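PDB 3ON5: BH1974 protein from Bacillus halodurans, which is of unproven function but probably helps mature or insert the molybdenum cofactor of xanthine dehydrogenase-type enzymes. Local coordinates for residues E200-F205 and F223-T228; L214-S219 and F240-E245; D263-I268 and L288-I293; S315-S320 and V334-Q339. All coordinates share one frame; numbering follows the deposited sequence.

Contact 1 of 4, residues E200-F205 and F223-T228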
loop_
_atom_site.group_PDB
_atom_site.type_symbol
_atom_site.label_atom_id
_atom_site.label_comp_id
_atom_site.label_asym_id
_atom_site.label_seq_id
_atom_site.Cartn_x
_atom_site.Cartn_y
_atom_site.Cartn_z
ATOM N N GLU A 200 -6.263 32.549 2.651
ATOM C CA GLU A 200 -7.015 33.475 1.822
ATOM C C GLU A 200 -8.446 32.989 1.774
ATOM O O GLU A 200 -8.678 31.775 1.743
ATOM C CB GLU A 200 -6.403 33.589 0.412
ATOM C CG GLU A 200 -4.984 34.153 0.368
ATOM C CD GLU A 200 -4.758 35.570 0.876
ATOM O OE1 GLU A 200 -5.739 36.331 1.040
ATOM O OE2 GLU A 200 -3.575 35.936 1.061
ATOM N N ARG A 201 -9.415 33.911 1.857
ATOM C CA ARG A 201 -10.819 33.522 1.879
ATOM C C ARG A 201 -11.447 33.647 0.521
ATOM O O ARG A 201 -11.200 34.613 -0.187
ATOM C CB ARG A 201 -11.572 34.374 2.880
ATOM C CG ARG A 201 -11.745 33.696 4.215
ATOM C CD ARG A 201 -11.756 34.676 5.356
ATOM N NE ARG A 201 -12.720 35.771 5.240
ATOM C CZ ARG A 201 -13.843 35.845 5.940
ATOM N NH1 ARG A 201 -14.170 34.869 6.787
ATOM N NH2 ARG A 201 -14.635 36.917 5.833
ATOM N N LEU A 202 -12.251 32.643 0.161
ATOM C CA LEU A 202 -13.018 32.590 -1.075
ATOM C C LEU A 202 -14.469 32.404 -0.716
ATOM O O LEU A 202 -14.860 31.335 -0.222
ATOM C CB LEU A 202 -12.523 31.491 -2.014
ATOM C CG LEU A 202 -13.270 31.353 -3.337
ATOM C CD1 LEU A 202 -12.990 32.530 -4.246
ATOM C CD2 LEU A 202 -12.903 30.058 -4.025
ATOM N N ILE A 203 -15.256 33.480 -0.903
ATOM C CA ILE A 203 -16.673 33.541 -0.564
ATOM C C ILE A 203 -17.454 33.286 -1.845
ATOM O O ILE A 203 -17.433 34.106 -2.768
ATOM C CB ILE A 203 -17.018 34.896 0.120
ATOM C CG1 ILE A 203 -16.028 35.186 1.274
ATOM C CG2 ILE A 203 -18.500 34.922 0.590
ATOM C CD1 ILE A 203 -16.055 36.512 1.883
ATOM N N ILE A 204 -18.118 32.115 -1.904
ATOM C CA ILE A 204 -18.874 31.653 -3.070
ATOM C C ILE A 204 -20.380 31.809 -2.829
ATOM O O ILE A 204 -20.935 31.249 -1.878
ATOM C CB ILE A 204 -18.518 30.190 -3.413
ATOM C CG1 ILE A 204 -16.988 30.020 -3.587
ATOM C CG2 ILE A 204 -19.276 29.750 -4.665
ATOM C CD1 ILE A 204 -16.466 28.579 -3.579
ATOM N N PHE A 205 -21.021 32.590 -3.703
ATOM C CA PHE A 205 -22.459 32.815 -3.733
ATOM C C PHE A 205 -23.061 31.878 -4.763
ATOM O O PHE A 205 -22.851 32.056 -5.967
ATOM C CB PHE A 205 -22.793 34.278 -4.026
ATOM C CG PHE A 205 -22.512 35.214 -2.879
ATOM C CD1 PHE A 205 -23.472 35.448 -1.903
ATOM C CD2 PHE A 205 -21.303 35.896 -2.794
ATOM C CE1 PHE A 205 -23.224 36.322 -0.852
ATOM C CE2 PHE A 205 -21.053 36.769 -1.736
ATOM C CZ PHE A 205 -22.016 36.977 -0.774
ATOM N N PHE A 223 -7.320 27.769 -0.147
ATOM C CA PHE A 223 -8.290 28.775 0.238
ATOM C C PHE A 223 -9.202 28.324 1.343
ATOM O O PHE A 223 -9.578 27.147 1.431
ATOM C CB PHE A 223 -9.165 29.162 -0.947
ATOM C CG PHE A 223 -8.515 30.028 -1.991
ATOM C CD1 PHE A 223 -8.481 31.412 -1.848
ATOM C CD2 PHE A 223 -8.019 29.473 -3.155
ATOM C CE1 PHE A 223 -7.907 32.216 -2.831
ATOM C CE2 PHE A 223 -7.446 30.280 -4.141
ATOM C CZ PHE A 223 -7.384 31.639 -3.970
ATOM N N TYR A 224 -9.605 29.292 2.179
ATOM C CA TYR A 224 -10.671 29.119 3.167
ATOM C C TYR A 224 -11.958 29.324 2.380
ATOM O O TYR A 224 -12.123 30.387 1.784
ATOM C CB TYR A 224 -10.506 30.063 4.364
ATOM C CG TYR A 224 -11.527 29.840 5.458
ATOM C CD1 TYR A 224 -11.271 28.965 6.507
ATOM C CD2 TYR A 224 -12.735 30.548 5.474
ATOM C CE1 TYR A 224 -12.186 28.796 7.546
ATOM C CE2 TYR A 224 -13.665 30.370 6.495
ATOM C CZ TYR A 224 -13.382 29.497 7.529
ATOM O OH TYR A 224 -14.277 29.325 8.542
ATOM N N THR A 225 -12.790 28.284 2.246
ATOM C CA THR A 225 -13.972 28.379 1.402
ATOM C C THR A 225 -15.257 28.503 2.231
ATOM O O THR A 225 -15.492 27.735 3.169
ATOM C CB THR A 225 -14.073 27.181 0.446
ATOM O OG1 THR A 225 -13.952 25.985 1.205
ATOM C CG2 THR A 225 -12.991 27.203 -0.646
ATOM N N VAL A 226 -16.075 29.510 1.851
ATOM C CA VAL A 226 -17.399 29.795 2.395
ATOM C C VAL A 226 -18.385 29.671 1.231
ATOM O O VAL A 226 -18.239 30.350 0.213
ATOM C CB VAL A 226 -17.521 31.173 3.148
ATOM C CG1 VAL A 226 -18.964 31.470 3.558
ATOM C CG2 VAL A 226 -16.602 31.225 4.362
ATOM N N VAL A 227 -19.353 28.764 1.374
ATOM C CA VAL A 227 -20.433 28.531 0.413
ATOM C C VAL A 227 -21.703 29.034 1.023
ATOM O O VAL A 227 -22.025 28.650 2.153
ATOM C CB VAL A 227 -20.572 27.048 -0.017
ATOM C CG1 VAL A 227 -21.738 26.869 -0.996
ATOM C CG2 VAL A 227 -19.273 26.512 -0.598
ATOM N N THR A 228 -22.435 29.888 0.292
ATOM C CA THR A 228 -23.724 30.396 0.761
ATOM C C THR A 228 -24.738 30.338 -0.407
ATOM O O THR A 228 -24.402 30.590 -1.571
ATOM C CB THR A 228 -23.615 31.785 1.383
ATOM O OG1 THR A 228 -24.921 32.229 1.797
ATOM C CG2 THR A 228 -22.933 32.804 0.478
#
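Strands 200-205 and 223-228 run parallel, pairing Arg-201 with Tyr-224 through to Phe-205 with Thr-228, and their axes come within 4.4 Å at an angle of 26°. Backbone hydrogen bonds alternate between them. Tyr-224 N donates to Glu-200 O at 2.7 Å, and Ile-204 N to Val-226 O at 2.8 Å. Arg-201, Ile-203, Tyr-224 and Val-226 project from one face. Tyr-224 has CG anti to the backbone N (chi1 -176°), which lays its ring beside Arg-201, with Arg-201 CG 3.5 Å from Tyr-224 CD2. The two side chains run alongside, guanidinium and ring planes 21° apart. Their polar ends bond elsewhere: Arg-201 forms a salt bridge with Asp-264, and Tyr-224 OH is hydrogen-bonded to Glu-245. Further along, CG2 of Thr-228 touches CD1 of Phe-205 at 3.6 Å. The other face carries Leu-202, Ile-204 and Phe-223. CB of Leu-202 packs 4.0 Å from CD1 of Phe-223, whose ring edge also meets Glu-200 O. Helix 211-221 covers Leu-202 and Ile-204, while Leu-337 of helix 326-343 reaches Leu-202 and Phe-223. With helix 211-221 the strands form the first beta-alpha-beta unit of a parallel Rossmann-type sheet, strand 200-205 in its middle.

Contact 2 of 4, residues L214-S219 and F240-E245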
loop_
_atom_site.group_PDB
_atom_site.type_symbol
_atom_site.label_atom_id
_atom_site.label_comp_id
_atom_site.label_asym_id
_atom_site.label_seq_id
_atom_site.Cartn_x
_atom_site.Cartn_y
_atom_site.Cartn_z
ATOM N N LEU A 214 -15.283 23.577 -7.828
ATOM C CA LEU A 214 -14.607 24.821 -7.490
ATOM C C LEU A 214 -14.187 24.830 -6.016
ATOM O O LEU A 214 -13.080 25.272 -5.715
ATOM C CB LEU A 214 -15.526 26.007 -7.798
ATOM C CG LEU A 214 -15.044 27.376 -7.376
ATOM C CD1 LEU A 214 -13.928 27.858 -8.258
ATOM C CD2 LEU A 214 -16.166 28.335 -7.418
ATOM N N VAL A 215 -15.057 24.345 -5.107
ATOM C CA VAL A 215 -14.760 24.270 -3.674
ATOM C C VAL A 215 -13.562 23.322 -3.483
ATOM O O VAL A 215 -12.635 23.681 -2.766
ATOM C CB VAL A 215 -15.998 23.844 -2.822
ATOM C CG1 VAL A 215 -15.632 23.604 -1.360
ATOM C CG2 VAL A 215 -17.108 24.889 -2.922
ATOM N N THR A 216 -13.545 22.158 -4.176
ATOM C CA THR A 216 -12.468 21.177 -4.069
ATOM C C THR A 216 -11.140 21.760 -4.580
ATOM O O THR A 216 -10.133 21.684 -3.883
ATOM C CB THR A 216 -12.860 19.930 -4.845
ATOM O OG1 THR A 216 -13.968 19.341 -4.184
ATOM C CG2 THR A 216 -11.731 18.911 -4.950
ATOM N N PHE A 217 -11.131 22.325 -5.780
ATOM C CA PHE A 217 -9.916 22.865 -6.357
ATOM C C PHE A 217 -9.414 24.038 -5.511
ATOM O O PHE A 217 -8.237 24.064 -5.199
ATOM C CB PHE A 217 -10.139 23.278 -7.817
ATOM C CG PHE A 217 -10.584 22.176 -8.767
ATOM C CD1 PHE A 217 -10.254 20.849 -8.526
ATOM C CD2 PHE A 217 -11.228 22.481 -9.959
ATOM C CE1 PHE A 217 -10.636 19.840 -9.421
ATOM C CE2 PHE A 217 -11.613 21.470 -10.851
ATOM C CZ PHE A 217 -11.303 20.160 -10.579
ATOM N N ALA A 218 -10.295 24.938 -5.058
ATOM C CA ALA A 218 -9.883 26.082 -4.241
ATOM C C ALA A 218 -9.380 25.655 -2.880
ATOM O O ALA A 218 -8.430 26.248 -2.391
ATOM C CB ALA A 218 -11.029 27.045 -4.068
ATOM N N SER A 219 -10.005 24.635 -2.276
ATOM C CA SER A 219 -9.614 24.105 -0.969
ATOM C C SER A 219 -8.212 23.475 -1.038
ATOM O O SER A 219 -7.355 23.818 -0.221
ATOM C CB SER A 219 -10.635 23.086 -0.478
ATOM O OG SER A 219 -10.320 22.607 0.819
ATOM N N PHE A 240 -20.394 19.442 -0.346
ATOM C CA PHE A 240 -19.220 20.292 -0.148
ATOM C C PHE A 240 -18.409 19.837 1.085
ATOM O O PHE A 240 -18.313 20.566 2.079
ATOM C CB PHE A 240 -19.666 21.759 0.013
ATOM C CG PHE A 240 -20.616 22.273 -1.043
ATOM C CD1 PHE A 240 -20.140 22.794 -2.238
ATOM C CD2 PHE A 240 -21.984 22.272 -0.827
ATOM C CE1 PHE A 240 -21.019 23.284 -3.206
ATOM C CE2 PHE A 240 -22.861 22.760 -1.797
ATOM C CZ PHE A 240 -22.373 23.258 -2.979
ATOM N N PRO A 241 -17.794 18.636 1.049
ATOM C CA PRO A 241 -17.031 18.179 2.219
ATOM C C PRO A 241 -15.762 18.999 2.482
ATOM O O PRO A 241 -15.225 18.930 3.588
ATOM C CB PRO A 241 -16.661 16.747 1.844
ATOM C CG PRO A 241 -16.662 16.733 0.376
ATOM C CD PRO A 241 -17.786 17.610 -0.015
ATOM N N ASP A 242 -15.273 19.755 1.488
ATOM C CA ASP A 242 -14.041 20.534 1.631
ATOM C C ASP A 242 -14.312 21.988 2.041
ATOM O O ASP A 242 -13.358 22.717 2.344
ATOM C CB ASP A 242 -13.269 20.511 0.308
ATOM C CG ASP A 242 -12.788 19.135 -0.084
ATOM O OD1 ASP A 242 -12.197 18.442 0.786
ATOM O OD2 ASP A 242 -12.952 18.764 -1.272
ATOM N N ALA A 243 -15.593 22.411 2.026
ATOM C CA ALA A 243 -15.999 23.758 2.416
ATOM C C ALA A 243 -15.832 23.928 3.898
ATOM O O ALA A 243 -16.210 23.041 4.666
ATOM C CB ALA A 243 -17.445 24.044 2.007
ATOM N N ASP A 244 -15.232 25.046 4.299
ATOM C CA ASP A 244 -14.989 25.389 5.692
ATOM C C ASP A 244 -16.296 25.846 6.348
ATOM O O ASP A 244 -16.568 25.500 7.493
ATOM C CB ASP A 244 -13.914 26.460 5.771
ATOM C CG ASP A 244 -12.592 25.976 5.211
ATOM O OD1 ASP A 244 -11.832 25.330 5.967
ATOM O OD2 ASP A 244 -12.354 26.163 3.985
ATOM N N GLU A 245 -17.126 26.586 5.602
ATOM C CA GLU A 245 -18.438 27.050 6.047
ATOM C C GLU A 245 -19.448 26.913 4.942
ATOM O O GLU A 245 -19.144 27.222 3.792
ATOM C CB GLU A 245 -18.410 28.516 6.527
ATOM C CG GLU A 245 -17.581 28.791 7.765
ATOM C CD GLU A 245 -17.605 30.241 8.215
ATOM O OE1 GLU A 245 -18.710 30.748 8.519
ATOM O OE2 GLU A 245 -16.514 30.853 8.313
#
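Val-215 of helix 211-221 faces the loop 240-245 and sends its two methyls to different partners. With CG1 anti to the backbone N (chi1 173°), that methyl reaches the backbone of the turn, 3.6 Å from Ala-243 N. It also packs 3.8 Å from CB of Ala-243. The other branch, CG2, meets CD1 of the Phe-240 ring at 3.7 Å, the two side chains crossing at about a right angle. Phe-240 to Ala-243 form a type I beta turn, which presents Asp-242 to the helix. One turn along the helix from Val-215, the OG of Ser-219 is anti to its own backbone N (chi1 -177°). This brings OG to 3.4 Å from Asp-242 O, a weak hydrogen bond, and alongside CB of Asp-242. Thr-216 OG1 lies 3.1 Å from Asp-242 OD2 and makes a weak hydrogen bond to Pro-212 O. Val-215 also touches Thr-225 and Val-227 of strand 223-229. The loop is tied to that strand by Asp-244 OD2, which bonds to Thr-225 N. Toward the helix the chemistry is mixed, valine packing beside weak or unsettled polar links at Asp-242, so the grip of the helix on the turn probably rests more on fit than on strong bonds.

Contact 3 of 4, residues D263-I268 and L288-I293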
loop_
_atom_site.group_PDB
_atom_site.type_symbol
_atom_site.label_atom_id
_atom_site.label_comp_id
_atom_site.label_asym_id
_atom_site.label_seq_id
_atom_site.Cartn_x
_atom_site.Cartn_y
_atom_site.Cartn_z
ATOM N N ASP A 263 -9.543 42.022 1.766
ATOM C CA ASP A 263 -8.559 41.061 1.267
ATOM C C ASP A 263 -9.239 39.730 0.823
ATOM O O ASP A 263 -8.541 38.796 0.396
ATOM C CB ASP A 263 -7.471 40.788 2.331
ATOM C CG ASP A 263 -7.937 40.251 3.683
ATOM O OD1 ASP A 263 -8.902 40.816 4.248
ATOM O OD2 ASP A 263 -7.256 39.342 4.234
ATOM N N ASP A 264 -10.592 39.668 0.881
ATOM C CA ASP A 264 -11.356 38.486 0.486
ATOM C C ASP A 264 -11.573 38.436 -1.040
ATOM O O ASP A 264 -11.487 39.463 -1.735
ATOM C CB ASP A 264 -12.726 38.440 1.212
ATOM C CG ASP A 264 -12.697 38.163 2.708
ATOM O OD1 ASP A 264 -11.736 37.506 3.178
ATOM O OD2 ASP A 264 -13.670 38.529 3.395
ATOM N N PHE A 265 -11.881 37.214 -1.535
ATOM C CA PHE A 265 -12.197 36.871 -2.925
ATOM C C PHE A 265 -13.662 36.464 -3.019
ATOM O O PHE A 265 -14.098 35.556 -2.306
ATOM C CB PHE A 265 -11.277 35.736 -3.445
ATOM C CG PHE A 265 -9.806 36.077 -3.472
ATOM C CD1 PHE A 265 -9.026 35.973 -2.321
ATOM C CD2 PHE A 265 -9.189 36.465 -4.652
ATOM C CE1 PHE A 265 -7.671 36.322 -2.338
ATOM C CE2 PHE A 265 -7.826 36.795 -4.674
ATOM C CZ PHE A 265 -7.080 36.724 -3.512
ATOM N N VAL A 266 -14.428 37.143 -3.873
ATOM C CA VAL A 266 -15.848 36.845 -4.012
ATOM C C VAL A 266 -16.092 36.226 -5.388
ATOM O O VAL A 266 -15.520 36.662 -6.401
ATOM C CB VAL A 266 -16.753 38.077 -3.765
ATOM C CG1 VAL A 266 -18.228 37.728 -3.980
ATOM C CG2 VAL A 266 -16.540 38.635 -2.355
ATOM N N LEU A 267 -16.970 35.208 -5.406
ATOM C CA LEU A 267 -17.381 34.480 -6.592
ATOM C C LEU A 267 -18.905 34.364 -6.599
ATOM O O LEU A 267 -19.479 33.710 -5.726
ATOM C CB LEU A 267 -16.684 33.129 -6.535
ATOM C CG LEU A 267 -16.265 32.435 -7.816
ATOM C CD1 LEU A 267 -15.586 33.367 -8.795
ATOM C CD2 LEU A 267 -15.312 31.396 -7.466
ATOM N N ILE A 268 -19.552 35.103 -7.516
ATOM C CA ILE A 268 -21.002 35.204 -7.688
ATOM C C ILE A 268 -21.426 34.211 -8.773
ATOM O O ILE A 268 -21.160 34.443 -9.959
ATOM C CB ILE A 268 -21.411 36.675 -8.041
ATOM C CG1 ILE A 268 -20.746 37.719 -7.121
ATOM C CG2 ILE A 268 -22.909 36.834 -8.053
ATOM C CD1 ILE A 268 -21.064 39.196 -7.472
ATOM N N LEU A 288 -12.579 45.578 -2.639
ATOM C CA LEU A 288 -12.399 44.114 -2.650
ATOM C C LEU A 288 -11.239 43.688 -3.523
ATOM O O LEU A 288 -10.964 44.298 -4.562
ATOM C CB LEU A 288 -13.662 43.374 -3.119
ATOM C CG LEU A 288 -14.597 42.870 -2.038
ATOM C CD1 LEU A 288 -15.999 42.760 -2.558
ATOM C CD2 LEU A 288 -14.123 41.551 -1.471
ATOM N N ARG A 289 -10.572 42.615 -3.088
ATOM C CA ARG A 289 -9.450 41.988 -3.767
ATOM C C ARG A 289 -9.879 41.473 -5.143
ATOM O O ARG A 289 -9.189 41.715 -6.135
ATOM C CB ARG A 289 -8.940 40.834 -2.879
ATOM C CG ARG A 289 -7.687 40.118 -3.339
ATOM C CD ARG A 289 -6.399 40.866 -3.061
ATOM N NE ARG A 289 -5.223 40.067 -3.412
ATOM C CZ ARG A 289 -4.630 39.209 -2.586
ATOM N NH1 ARG A 289 -5.103 39.022 -1.358
ATOM N NH2 ARG A 289 -3.568 38.524 -2.985
ATOM N N TYR A 290 -11.060 40.811 -5.196
ATOM C CA TYR A 290 -11.584 40.156 -6.390
ATOM C C TYR A 290 -13.106 39.934 -6.352
ATOM O O TYR A 290 -13.610 39.497 -5.318
ATOM C CB TYR A 290 -10.880 38.783 -6.460
ATOM C CG TYR A 290 -11.345 37.846 -7.543
ATOM C CD1 TYR A 290 -10.772 37.876 -8.805
ATOM C CD2 TYR A 290 -12.302 36.871 -7.284
ATOM C CE1 TYR A 290 -11.168 36.987 -9.799
ATOM C CE2 TYR A 290 -12.729 35.996 -8.277
ATOM C CZ TYR A 290 -12.146 36.049 -9.528
ATOM O OH TYR A 290 -12.534 35.177 -10.508
ATOM N N ILE A 291 -13.815 40.173 -7.496
ATOM C CA ILE A 291 -15.249 39.891 -7.718
ATOM C C ILE A 291 -15.362 39.213 -9.072
ATOM O O ILE A 291 -15.059 39.819 -10.100
ATOM C CB ILE A 291 -16.235 41.092 -7.606
ATOM C CG1 ILE A 291 -16.082 41.872 -6.289
ATOM C CG2 ILE A 291 -17.696 40.622 -7.828
ATOM C CD1 ILE A 291 -16.807 43.216 -6.308
ATOM N N GLY A 292 -15.739 37.949 -9.050
ATOM C CA GLY A 292 -15.890 37.166 -10.264
ATOM C C GLY A 292 -17.341 36.788 -10.434
ATOM O O GLY A 292 -17.952 36.270 -9.492
ATOM N N ILE A 293 -17.922 37.090 -11.618
ATOM C CA ILE A 293 -19.323 36.771 -11.868
ATOM C C ILE A 293 -19.403 35.829 -13.062
ATOM O O ILE A 293 -18.912 36.145 -14.149
ATOM C CB ILE A 293 -20.224 38.020 -12.071
ATOM C CG1 ILE A 293 -19.917 39.109 -11.046
ATOM C CG2 ILE A 293 -21.718 37.617 -12.063
ATOM C CD1 ILE A 293 -20.662 40.374 -11.275
#
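The CG of Arg-289 sits over one face of the Phe-265 ring, 3.8 Å from its centroid, in a CH-pi contact. The arginine chain bends at chi2 (78°) and carries its guanidinium past the rim of the ring. There CZ of Phe-265 lies over the centre of the guanidinium group, 3.6 Å from Arg-289 CZ, with the two planes inclined by 51°. CB of Tyr-290 fills the next position, 3.4 Å from CD2 of Phe-265. Without the ring, as with an alanine here, a gap would probably open beside Tyr-290 CB and the Arg-289 chain would be freer to turn. Parallel strands 265-268 and 290-293 carry most of these residues. Val-266 N bonds to Tyr-290 O, and Ile-268 N to Gly-292 O at 2.8 Å. With helix 273-283 they make a beta-alpha-beta unit in the second half of the Rossmann sheet. Gly-292 puts no side chain on the face that Leu-267 shares with Tyr-290, whose OH bonds to Gln-336. CD1 of Leu-267 lies there at the edge of the tyrosine ring, 3.9 Å from Tyr-290 CE2. On the opposite face, CD1 of Ile-268 packs against both CG2 of Ile-291 at 3.7 Å and CG1 of Ile-293 at 3.8 Å. Nearer the strand starts, CD2 of Leu-288 packs 3.9 Å from CG2 of Val-266, and Leu-283 of helix 273-283 covers both.

Contact 4 of 4, residues S315-S320 and V334-Q339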
loop_
_atom_site.group_PDB
_atom_site.type_symbol
_atom_site.label_atom_id
_atom_site.label_comp_id
_atom_site.label_asym_id
_atom_site.label_seq_id
_atom_site.Cartn_x
_atom_site.Cartn_y
_atom_site.Cartn_z
ATOM N N SER A 315 -15.430 39.482 -15.325
ATOM C CA SER A 315 -16.541 38.871 -16.047
ATOM C C SER A 315 -16.213 38.933 -17.535
ATOM O O SER A 315 -15.950 40.029 -18.034
ATOM C CB SER A 315 -17.886 39.513 -15.720
ATOM O OG SER A 315 -18.955 38.661 -16.105
ATOM N N PRO A 316 -16.084 37.765 -18.225
ATOM C CA PRO A 316 -16.362 36.392 -17.748
ATOM C C PRO A 316 -15.307 35.947 -16.740
ATOM O O PRO A 316 -14.155 36.411 -16.757
ATOM C CB PRO A 316 -16.338 35.552 -19.039
ATOM C CG PRO A 316 -16.474 36.541 -20.156
ATOM C CD PRO A 316 -15.749 37.750 -19.658
ATOM N N VAL A 317 -15.724 35.093 -15.817
ATOM C CA VAL A 317 -14.834 34.695 -14.754
ATOM C C VAL A 317 -13.826 33.628 -15.293
ATOM O O VAL A 317 -14.121 32.909 -16.256
ATOM C CB VAL A 317 -15.656 34.221 -13.535
ATOM C CG1 VAL A 317 -16.318 32.870 -13.760
ATOM C CG2 VAL A 317 -14.821 34.229 -12.273
ATOM N N GLY A 318 -12.626 33.630 -14.706
ATOM C CA GLY A 318 -11.542 32.726 -15.058
ATOM C C GLY A 318 -10.745 33.115 -16.289
ATOM O O GLY A 318 -11.154 33.991 -17.068
ATOM N N LEU A 319 -9.601 32.432 -16.486
ATOM C CA LEU A 319 -8.735 32.628 -17.649
ATOM C C LEU A 319 -9.442 32.136 -18.911
ATOM O O LEU A 319 -10.280 31.219 -18.826
ATOM C CB LEU A 319 -7.389 31.911 -17.470
ATOM C CG LEU A 319 -6.567 32.262 -16.233
ATOM C CD1 LEU A 319 -5.227 31.579 -16.302
ATOM C CD2 LEU A 319 -6.364 33.767 -16.099
ATOM N N SER A 320 -9.171 32.760 -20.073
ATOM C CA SER A 320 -9.921 32.300 -21.233
ATOM C C SER A 320 -9.180 31.137 -21.857
ATOM O O SER A 320 -8.222 31.319 -22.612
ATOM C CB SER A 320 -10.187 33.413 -22.232
ATOM O OG SER A 320 -11.224 32.968 -23.093
ATOM N N VAL A 334 -9.766 28.939 -10.516
ATOM C CA VAL A 334 -8.666 28.743 -9.556
ATOM C C VAL A 334 -7.339 29.227 -10.203
ATOM O O VAL A 334 -6.566 29.916 -9.531
ATOM C CB VAL A 334 -8.572 27.296 -9.035
ATOM C CG1 VAL A 334 -7.486 27.185 -7.984
ATOM C CG2 VAL A 334 -9.896 26.869 -8.417
ATOM N N ALA A 335 -7.135 28.962 -11.515
ATOM C CA ALA A 335 -5.989 29.451 -12.303
ATOM C C ALA A 335 -5.903 30.984 -12.226
ATOM O O ALA A 335 -4.853 31.521 -11.866
ATOM C CB ALA A 335 -6.116 28.996 -13.745
ATOM N N GLN A 336 -7.043 31.671 -12.456
ATOM C CA GLN A 336 -7.164 33.130 -12.354
ATOM C C GLN A 336 -6.857 33.618 -10.945
ATOM O O GLN A 336 -6.210 34.647 -10.793
ATOM C CB GLN A 336 -8.574 33.583 -12.752
ATOM C CG GLN A 336 -8.716 35.092 -12.951
ATOM C CD GLN A 336 -10.055 35.410 -13.532
ATOM O OE1 GLN A 336 -11.093 35.114 -12.950
ATOM N NE2 GLN A 336 -10.068 35.969 -14.721
ATOM N N LEU A 337 -7.309 32.887 -9.923
ATOM C CA LEU A 337 -7.102 33.257 -8.534
ATOM C C LEU A 337 -5.626 33.164 -8.180
ATOM O O LEU A 337 -5.097 34.126 -7.625
ATOM C CB LEU A 337 -7.952 32.393 -7.597
ATOM C CG LEU A 337 -9.464 32.610 -7.682
ATOM C CD1 LEU A 337 -10.174 31.717 -6.710
ATOM C CD2 LEU A 337 -9.837 34.037 -7.373
ATOM N N ILE A 338 -4.951 32.060 -8.569
ATOM C CA ILE A 338 -3.509 31.824 -8.373
ATOM C C ILE A 338 -2.717 32.944 -9.076
ATOM O O ILE A 338 -1.861 33.581 -8.456
ATOM C CB ILE A 338 -3.092 30.403 -8.889
ATOM C CG1 ILE A 338 -3.740 29.310 -8.020
ATOM C CG2 ILE A 338 -1.563 30.243 -8.904
ATOM C CD1 ILE A 338 -3.714 27.862 -8.584
ATOM N N GLN A 339 -3.043 33.203 -10.356
ATOM C CA GLN A 339 -2.394 34.227 -11.156
ATOM C C GLN A 339 -2.416 35.594 -10.453
ATOM O O GLN A 339 -1.399 36.266 -10.442
ATOM C CB GLN A 339 -3.075 34.333 -12.522
ATOM C CG GLN A 339 -2.356 35.267 -13.483
ATOM C CD GLN A 339 -3.198 35.540 -14.694
ATOM O OE1 GLN A 339 -2.807 35.218 -15.821
ATOM N NE2 GLN A 339 -4.396 36.104 -14.478
#
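The amide of Gln-336 reaches out from helix 326-343 to the backbone of Gly-318, and this is the tight part of the contact. CG anti to the backbone N (chi1 -168°) and an extended chain carry the amide out to Gly-318. Gly-318 N donates to Gln-336 OE1 at 2.8 Å. The N-H...O angle is 143°, and the donor stands above the carbonyl plane. The same oxygen has a second partner, Tyr-290 OH of strand 290-293. CB of Gln-336 also packs on the Gly-318 backbone, 3.9 Å from its CA. Gly-318 has a positive phi (80°), a backbone shape that glycine adopts most easily. Beside it, CG2 of Val-317 stands 3.9 Å from Gln-336 OE1. Shortening Gln-336 to an alanine would take this acceptor from Gly-318 N and Tyr-290 OH and probably cost the loop one polar link to the helix, though that of Leu-319 to Ser-332 would remain.

Leu-319 packs closely too, its CD1 touching CB of Ala-335 at 3.7 Å. The looser side is at Gln-339, which is partly exposed. There CD2 of Leu-319 lies 3.5 Å from NE2 of Gln-339, an apolar methyl against a polar amide. Ile-321 of the second subunit packs on both residues. Leu-319 O also bonds to Ser-332 OG. One amide oxygen thus serves the loop and the sheet together, and the Leu-319 side chain adds apolar cover, so polar ties hold the loop to the helix both at Gln-336 and at Ser-332.

How the contacts relate
All four contacts belong to the Rossmann-type domain. Contacts 1 and 3 are its buried core, each a parallel strand pair in one sheet; their strands 200-205 and 265-268 are neighbours, joined by backbone bonds such as Ile-203 N to Phe-265 O. Contacts 2 and 4 are partly buried, each setting a helix against a loop. Both touch the second subunit. Regular backbone bonds and apolar side chains dominate the sheet contacts, whereas side-chain polar groups matter more at the helices. Contact 2 adjoins contact 1 through Asp-244 and Glu-245, which meet Thr-225 and Tyr-224. Contact 4 adjoins contact 3 through Gln-336 and Tyr-290, and Leu-337 reaches contact 1.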